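Long-range contacts in Two-component sensor histidine kinase (Nostoc sp., PDB 6OZB), which probably senses light through a bilin bound in its GAF domain, here phycoerythrobilin, and relays the signal as a sensor histidine kinase of a two-component system: residues 110-115 / 131-136; 150-155 / 172-177. The protein carries 1 engineered substitution. All blocks are in the same frame, centred on the assembly; numbering follows the deposited sequence. Where two conformers were deposited one is given.

Contact 1. Residues 110-115 / 131-136. With PEB (phycoerythrobilin), chain F.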
loop_
_atom_site.group_PDB
_atom_site.type_symbol
_atom_site.label_atom_id
_atom_site.label_comp_id
_atom_site.label_asym_id
_atom_site.label_seq_id
_atom_site.Cartn_x
_atom_site.Cartn_y
_atom_site.Cartn_z
ATOM N N GLY C 110 -1.194 -4.807 -9.887
ATOM C CA GLY C 110 -2.256 -3.844 -10.163
ATOM C C GLY C 110 -2.184 -2.605 -9.300
ATOM O O GLY C 110 -3.208 -1.950 -9.064
ATOM N N MET C 111 -0.979 -2.277 -8.838
ATOM C CA MET C 111 -0.784 -1.171 -7.908
ATOM C C MET C 111 0.068 -0.054 -8.520
ATOM O O MET C 111 0.924 -0.293 -9.368
ATOM C CB MET C 111 -0.128 -1.649 -6.620
ATOM C CG MET C 111 -0.817 -2.832 -5.957
ATOM S SD MET C 111 -2.445 -2.444 -5.248
ATOM C CE MET C 111 -2.000 -1.521 -3.764
ATOM N N ILE C 112 -0.173 1.167 -8.054
ATOM C CA ILE C 112 0.653 2.319 -8.447
ATOM C C ILE C 112 1.163 2.944 -7.161
ATOM O O ILE C 112 0.412 3.091 -6.198
ATOM C CB ILE C 112 -0.136 3.353 -9.278
ATOM C CG1 ILE C 112 0.756 4.565 -9.592
ATOM C CG2 ILE C 112 -1.385 3.820 -8.535
ATOM C CD1 ILE C 112 0.105 5.576 -10.597
ATOM N N GLY C 113 2.450 3.262 -7.132
ATOM C CA GLY C 113 3.072 3.856 -5.979
ATOM C C GLY C 113 3.403 5.289 -6.293
ATOM O O GLY C 113 4.013 5.566 -7.327
ATOM N N GLN C 114 3.055 6.193 -5.388
ATOM C CA GLN C 114 3.225 7.604 -5.664
ATOM C C GLN C 114 3.926 8.282 -4.529
ATOM O O GLN C 114 3.684 8.007 -3.340
ATOM C CB GLN C 114 1.870 8.239 -5.965
ATOM C CG GLN C 114 1.359 7.764 -7.339
ATOM C CD GLN C 114 0.116 8.473 -7.816
ATOM O OE1 GLN C 114 -0.852 8.658 -7.072
ATOM N NE2 GLN C 114 0.146 8.906 -9.079
ATOM N N SER C 115 4.841 9.158 -4.913
ATOM C CA SER C 115 5.685 9.857 -3.958
ATOM C C SER C 115 5.727 11.312 -4.367
ATOM O O SER C 115 6.230 11.621 -5.438
ATOM C CB SER C 115 7.093 9.257 -3.933
ATOM O OG SER C 115 7.950 10.013 -3.123
ATOM N N CYS C 131 3.808 5.359 -1.415
ATOM C CA CYS C 131 2.548 4.769 -0.949
ATOM C C CYS C 131 1.817 4.094 -2.123
ATOM O O CYS C 131 1.581 4.736 -3.159
ATOM C CB CYS C 131 1.673 5.849 -0.305
ATOM S SG CYS C 131 0.071 5.287 0.340
ATOM N N TYR C 132 1.475 2.812 -1.982
ATOM C CA TYR C 132 0.857 2.075 -3.082
ATOM C C TYR C 132 -0.672 1.937 -2.925
ATOM O O TYR C 132 -1.186 1.681 -1.849
ATOM C CB TYR C 132 1.483 0.668 -3.228
ATOM C CG TYR C 132 2.877 0.699 -3.842
ATOM C CD1 TYR C 132 4.001 0.934 -3.052
ATOM C CD2 TYR C 132 3.060 0.533 -5.186
ATOM C CE1 TYR C 132 5.255 1.001 -3.609
ATOM C CE2 TYR C 132 4.319 0.599 -5.753
ATOM C CZ TYR C 132 5.410 0.833 -4.953
ATOM O OH TYR C 132 6.671 0.897 -5.527
ATOM N N ARG C 133 -1.366 2.073 -4.054
ATOM C CA ARG C 133 -2.822 1.969 -4.116
ATOM C C ARG C 133 -3.200 1.280 -5.420
ATOM O O ARG C 133 -2.376 1.182 -6.312
ATOM C CB ARG C 133 -3.468 3.355 -4.049
ATOM C CG ARG C 133 -3.066 4.269 -5.211
ATOM C CD ARG C 133 -3.904 5.551 -5.261
ATOM N NE ARG C 133 -3.407 6.466 -6.303
ATOM C CZ ARG C 133 -3.688 6.380 -7.610
ATOM N NH1 ARG C 133 -4.465 5.412 -8.074
ATOM N NH2 ARG C 133 -3.186 7.273 -8.467
ATOM N N PRO C 134 -4.453 0.831 -5.549
ATOM C CA PRO C 134 -4.842 0.222 -6.831
ATOM C C PRO C 134 -4.793 1.249 -7.959
ATOM O O PRO C 134 -5.214 2.392 -7.778
ATOM C CB PRO C 134 -6.282 -0.260 -6.572
ATOM C CG PRO C 134 -6.360 -0.407 -5.080
ATOM C CD PRO C 134 -5.527 0.736 -4.553
ATOM N N VAL C 135 -4.250 0.846 -9.097
ATOM C CA VAL C 135 -4.164 1.727 -10.259
ATOM C C VAL C 135 -5.406 1.512 -11.126
ATOM O O VAL C 135 -5.948 0.423 -11.150
ATOM C CB VAL C 135 -2.882 1.487 -11.048
ATOM C CG1 VAL C 135 -2.907 0.134 -11.768
ATOM C CG2 VAL C 135 -2.617 2.620 -12.064
ATOM N N ASP C 136 -5.882 2.570 -11.782
ATOM C CA ASP C 136 -7.055 2.488 -12.656
ATOM C C ASP C 136 -6.851 1.445 -13.748
ATOM O O ASP C 136 -5.773 1.387 -14.361
ATOM C CB ASP C 136 -7.335 3.844 -13.301
ATOM C CG ASP C 136 -8.739 3.936 -13.866
ATOM O OD1 ASP C 136 -8.996 3.300 -14.908
ATOM O OD2 ASP C 136 -9.577 4.677 -13.297
HETATM C CHC PEB F . 0.179 8.320 -20.069
HETATM N NC PEB F . -1.394 7.972 -18.119
HETATM C C1C PEB F . -1.438 8.160 -16.772
HETATM C C2C PEB F . -0.248 8.688 -16.337
HETATM C C3C PEB F . 0.567 8.845 -17.437
HETATM C C4C PEB F . -0.169 8.392 -18.554
HETATM C CMC PEB F . 1.960 9.436 -17.316
HETATM C CAC PEB F . 0.037 9.021 -14.834
HETATM C CBC PEB F . 0.308 7.755 -14.039
HETATM C CGC PEB F . 1.727 7.319 -14.298
HETATM O O1C PEB F . 2.663 8.125 -14.031
HETATM O O2C PEB F . 1.981 6.167 -14.761
HETATM N ND PEB F . 2.361 7.274 -19.843
HETATM C C1D PEB F . 1.593 8.494 -20.330
HETATM C C2D PEB F . 1.824 8.474 -21.766
HETATM C C3D PEB F . 2.591 7.392 -22.144
HETATM C C4D PEB F . 2.982 6.616 -21.026
HETATM C CMD PEB F . 1.169 9.492 -22.739
HETATM C CAD PEB F . 2.886 7.026 -23.610
HETATM C CBD PEB F . 4.151 6.625 -23.946
HETATM O OD PEB F . 3.685 5.617 -20.997
HETATM N NA PEB F . -5.735 6.484 -20.206
HETATM C C1A PEB F . -6.025 6.237 -21.576
HETATM C C2A PEB F . -7.516 6.270 -21.784
HETATM C C3A PEB F . -8.151 6.583 -20.439
HETATM C C4A PEB F . -6.960 6.708 -19.468
HETATM C CMA PEB F . -7.940 7.274 -22.901
HETATM C CBA PEB F . -10.361 5.309 -20.763
HETATM O OA PEB F . -5.174 6.053 -22.430
HETATM C CHA PEB F . -7.126 6.892 -18.127
HETATM C CAA PEB F . -9.146 5.575 -19.855
HETATM N NB PEB F . -4.553 7.394 -17.453
HETATM C C1B PEB F . -5.961 7.094 -17.163
HETATM C C2B PEB F . -6.185 7.023 -15.739
HETATM C C3B PEB F . -4.923 7.266 -15.107
HETATM C C4B PEB F . -3.870 7.514 -16.155
HETATM C CHB PEB F . -2.572 7.797 -15.811
HETATM C CMB PEB F . -7.501 6.748 -15.084
HETATM C CAB PEB F . -4.662 7.283 -13.616
HETATM C CBB PEB F . -4.112 5.935 -13.201
HETATM C CGB PEB F . -4.042 5.987 -11.674
HETATM O O1B PEB F . -3.239 6.811 -11.143
HETATM O O2B PEB F . -4.788 5.253 -10.982
HETATM O O HOH W 1 -5.483 -2.263 -10.273
HETATM O O HOH W 2 -1.795 8.299 -4.506
#
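The methyl CG2 of I112 seats over the centre of the R133 guanidinium, 3.5 Å above its plane, the isoleucine and arginine stems running alongside each other. V135 closes in beside it, its CB 3.7 Å from I112 CG2, so this one methyl fills the hollow between arginine and valine. On the opposite face of the sheet the Y132 ring covers G113, whose CA sits 3.6 Å from the ring centroid, 22° off its normal, a CH-pi contact where a CB would clash with CE2. R133 grips one propionate of phycoerythrobilin (PEB), R133 NH1 to PEB O2B at 2.9 Å and R133 NH2 to PEB O1B at 2.7 Å; D136 N adds a third bond. R133 NH2 also reaches Q114 OE1 at 3.1 Å, from above an amide whose NE2 is bonded to S103 OG. A leucine in place of R133 would probably leave that propionate without its charged mate and Q114 OE1 without this donor. Strand 131-134, outermost in this chain's GAF sheet, runs antiparallel (146°) to 111-115 and carries R133 into the bilin pocket, lined also by I112, V135 and D136. Strand 102-106 flanks 111-115 on its other edge, receiving I112 on V105, while Y132 of the second subunit packs on P134.

Contact 2. Residues 150-155 / 172-177. With PEB (phycoerythrobilin), chain F.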
loop_
_atom_site.group_PDB
_atom_site.type_symbol
_atom_site.label_atom_id
_atom_site.label_comp_id
_atom_site.label_asym_id
_atom_site.label_seq_id
_atom_site.Cartn_x
_atom_site.Cartn_y
_atom_site.Cartn_z
ATOM N N SER C 150 6.275 -2.620 -16.189
ATOM C CA SER C 150 6.742 -1.649 -15.213
ATOM C C SER C 150 6.860 -0.293 -15.851
ATOM O O SER C 150 7.565 -0.162 -16.864
ATOM C CB SER C 150 8.127 -2.054 -14.676
ATOM O OG SER C 150 8.754 -1.006 -13.947
ATOM N N SER C 151 6.256 0.715 -15.228
ATOM C CA SER C 151 6.371 2.091 -15.701
ATOM C C SER C 151 6.792 2.984 -14.542
ATOM O O SER C 151 6.291 2.827 -13.427
ATOM C CB SER C 151 5.051 2.563 -16.277
ATOM O OG SER C 151 5.108 3.921 -16.642
ATOM N N VAL C 152 7.713 3.911 -14.795
ATOM C CA VAL C 152 8.111 4.897 -13.785
ATOM C C VAL C 152 8.131 6.252 -14.458
ATOM O O VAL C 152 8.757 6.402 -15.520
ATOM C CB VAL C 152 9.495 4.610 -13.174
ATOM C CG1 VAL C 152 9.820 5.628 -12.065
ATOM C CG2 VAL C 152 9.566 3.220 -12.596
ATOM N N VAL C 153 7.431 7.218 -13.863
ATOM C CA VAL C 153 7.302 8.561 -14.445
ATOM C C VAL C 153 7.656 9.638 -13.431
ATOM O O VAL C 153 7.205 9.602 -12.303
ATOM C CB VAL C 153 5.876 8.787 -14.942
ATOM C CG1 VAL C 153 5.665 10.206 -15.427
ATOM C CG2 VAL C 153 5.569 7.795 -16.075
ATOM N N ALA C 154 8.484 10.590 -13.852
ATOM C CA ALA C 154 8.746 11.789 -13.066
ATOM C C ALA C 154 8.534 13.026 -13.939
ATOM O O ALA C 154 9.026 13.066 -15.077
ATOM C CB ALA C 154 10.157 11.778 -12.524
ATOM N N PRO C 155 7.818 14.024 -13.425
ATOM C CA PRO C 155 7.532 15.229 -14.202
ATOM C C PRO C 155 8.736 16.128 -14.327
ATOM O O PRO C 155 9.568 16.176 -13.426
ATOM C CB PRO C 155 6.425 15.915 -13.405
ATOM C CG PRO C 155 6.641 15.475 -12.022
ATOM C CD PRO C 155 7.158 14.069 -12.104
ATOM N N GLU C 172 9.448 -6.367 -18.274
ATOM C CA GLU C 172 9.437 -7.358 -17.224
ATOM C C GLU C 172 9.167 -6.741 -15.876
ATOM O O GLU C 172 9.442 -5.559 -15.644
ATOM C CB GLU C 172 10.774 -8.087 -17.211
ATOM C CG GLU C 172 10.984 -8.873 -18.507
ATOM C CD GLU C 172 12.263 -9.676 -18.545
ATOM O OE1 GLU C 172 13.034 -9.641 -17.562
ATOM O OE2 GLU C 172 12.498 -10.336 -19.578
ATOM N N ASN C 173 8.638 -7.571 -14.991
ATOM C CA ASN C 173 8.339 -7.144 -13.626
ATOM C C ASN C 173 9.592 -6.627 -12.937
ATOM O O ASN C 173 10.684 -7.184 -13.072
ATOM C CB ASN C 173 7.742 -8.300 -12.801
ATOM C CG ASN C 173 6.521 -8.933 -13.456
ATOM O OD1 ASN C 173 6.463 -10.153 -13.648
ATOM N ND2 ASN C 173 5.538 -8.113 -13.788
ATOM N N ARG C 174 9.463 -5.536 -12.200
ATOM C CA ARG C 174 10.581 -5.170 -11.350
ATOM C C ARG C 174 10.120 -4.354 -10.173
ATOM O O ARG C 174 8.988 -3.887 -10.149
ATOM C CB ARG C 174 11.650 -4.431 -12.134
ATOM C CG ARG C 174 11.185 -3.215 -12.829
ATOM C CD ARG C 174 12.353 -2.644 -13.631
ATOM N NE ARG C 174 12.230 -1.225 -13.854
ATOM C CZ ARG C 174 12.895 -0.296 -13.173
ATOM N NH1 ARG C 174 13.740 -0.634 -12.204
ATOM N NH2 ARG C 174 12.703 0.980 -13.470
ATOM N N THR C 175 10.983 -4.282 -9.169
ATOM C CA THR C 175 10.751 -3.437 -7.996
ATOM C C THR C 175 11.491 -2.137 -8.192
ATOM O O THR C 175 12.541 -2.109 -8.820
ATOM C CB THR C 175 11.224 -4.091 -6.703
ATOM O OG1 THR C 175 12.619 -4.349 -6.812
ATOM C CG2 THR C 175 10.472 -5.386 -6.440
ATOM N N VAL C 176 10.960 -1.057 -7.634
ATOM C CA VAL C 176 11.594 0.232 -7.763
ATOM C C VAL C 176 11.814 0.808 -6.388
ATOM O O VAL C 176 10.889 0.904 -5.583
ATOM C CB VAL C 176 10.738 1.200 -8.643
ATOM C CG1 VAL C 176 11.394 2.576 -8.733
ATOM C CG2 VAL C 176 10.510 0.618 -10.006
ATOM N N SER C 177 13.064 1.172 -6.133
ATOM C CA SER C 177 13.495 1.692 -4.848
ATOM C C SER C 177 13.429 3.205 -4.780
ATOM O O SER C 177 13.387 3.894 -5.800
ATOM C CB SER C 177 14.936 1.281 -4.573
ATOM O OG SER C 177 15.817 2.019 -5.424
HETATM C CHC PEB F . 0.179 8.320 -20.069
HETATM N NC PEB F . -1.394 7.972 -18.119
HETATM C C1C PEB F . -1.438 8.160 -16.772
HETATM C C2C PEB F . -0.248 8.688 -16.337
HETATM C C3C PEB F . 0.567 8.845 -17.437
HETATM C C4C PEB F . -0.169 8.392 -18.554
HETATM C CMC PEB F . 1.960 9.436 -17.316
HETATM C CAC PEB F . 0.037 9.021 -14.834
HETATM C CBC PEB F . 0.308 7.755 -14.039
HETATM C CGC PEB F . 1.727 7.319 -14.298
HETATM O O1C PEB F . 2.663 8.125 -14.031
HETATM O O2C PEB F . 1.981 6.167 -14.761
HETATM N ND PEB F . 2.361 7.274 -19.843
HETATM C C1D PEB F . 1.593 8.494 -20.330
HETATM C C2D PEB F . 1.824 8.474 -21.766
HETATM C C3D PEB F . 2.591 7.392 -22.144
HETATM C C4D PEB F . 2.982 6.616 -21.026
HETATM C CMD PEB F . 1.169 9.492 -22.739
HETATM C CAD PEB F . 2.886 7.026 -23.610
HETATM C CBD PEB F . 4.151 6.625 -23.946
HETATM O OD PEB F . 3.685 5.617 -20.997
HETATM N NA PEB F . -5.735 6.484 -20.206
HETATM C C1A PEB F . -6.025 6.237 -21.576
HETATM C C2A PEB F . -7.516 6.270 -21.784
HETATM C C3A PEB F . -8.151 6.583 -20.439
HETATM C C4A PEB F . -6.960 6.708 -19.468
HETATM C CMA PEB F . -7.940 7.274 -22.901
HETATM C CBA PEB F . -10.361 5.309 -20.763
HETATM O OA PEB F . -5.174 6.053 -22.430
HETATM C CHA PEB F . -7.126 6.892 -18.127
HETATM C CAA PEB F . -9.146 5.575 -19.855
HETATM N NB PEB F . -4.553 7.394 -17.453
HETATM C C1B PEB F . -5.961 7.094 -17.163
HETATM C C2B PEB F . -6.185 7.023 -15.739
HETATM C C3B PEB F . -4.923 7.266 -15.107
HETATM C C4B PEB F . -3.870 7.514 -16.155
HETATM C CHB PEB F . -2.572 7.797 -15.811
HETATM C CMB PEB F . -7.501 6.748 -15.084
HETATM C CAB PEB F . -4.662 7.283 -13.616
HETATM C CBB PEB F . -4.112 5.935 -13.201
HETATM C CGB PEB F . -4.042 5.987 -11.674
HETATM O O1B PEB F . -3.239 6.811 -11.143
HETATM O O2B PEB F . -4.788 5.253 -10.982
HETATM O O HOH W 3 10.317 0.886 -15.437
#
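S150 and R174 meet along the arginine's aliphatic stem, with S150 OG 3.5 Å from R174 CG. The R174 CG lies between its own backbone N and carbonyl carbon (chi1 57°), and the chain then runs extended to NE, past the serine. A water joins the polar ends: it lies 2.9 Å from S150 OG and accepts from R174 NH2 at 3.1 Å, sitting in the guanidinium plane at its edge. Two residues on, V152 lies crosswise to the arginine, its CG2 4.0 Å from R174 NH2. The same methyl touches V176 CG2 at 3.8 Å as the two valines pass one another head to tail, and V176 CG2 also stands 3.9 Å above the R174 guanidinium plane, nearer its edge than its middle. This is the helix-covered side of the antiparallel GAF sheet, where the connection from strand 161-170 to helix 178-201 folds back over strand 150-158. Alternation along that strand turns V153 to the chromophore, V153 CB 3.4 Å from PEB O1C, whereas V152 packs on L181 and M184 of the helix. Further out, a salt bridge from NH2 to E180 positions R174, and S177, the N-cap of this helix, bonds E180 N through OG.

Overall arrangement
Contacts 1 and 2 lie about 11 Å apart, centre to centre, on the same side of the chain's centre, and strand 102-106 stands between their strands 111-115 and 150-158 in one antiparallel sheet. They come within packing distance where Y132 OH is 4.2 Å from V176 O. Each also reaches phycoerythrobilin, by different means: contact 1 has a polar hold on one propionate, whereas contact 2 makes only a close apolar approach to the other. H139, on helix 137-145 just beyond 131-136, supplies a further hydrogen bond to the bilin. Both contacts touch the third subunit, where M111 packs on its M111 and T175 on its D136.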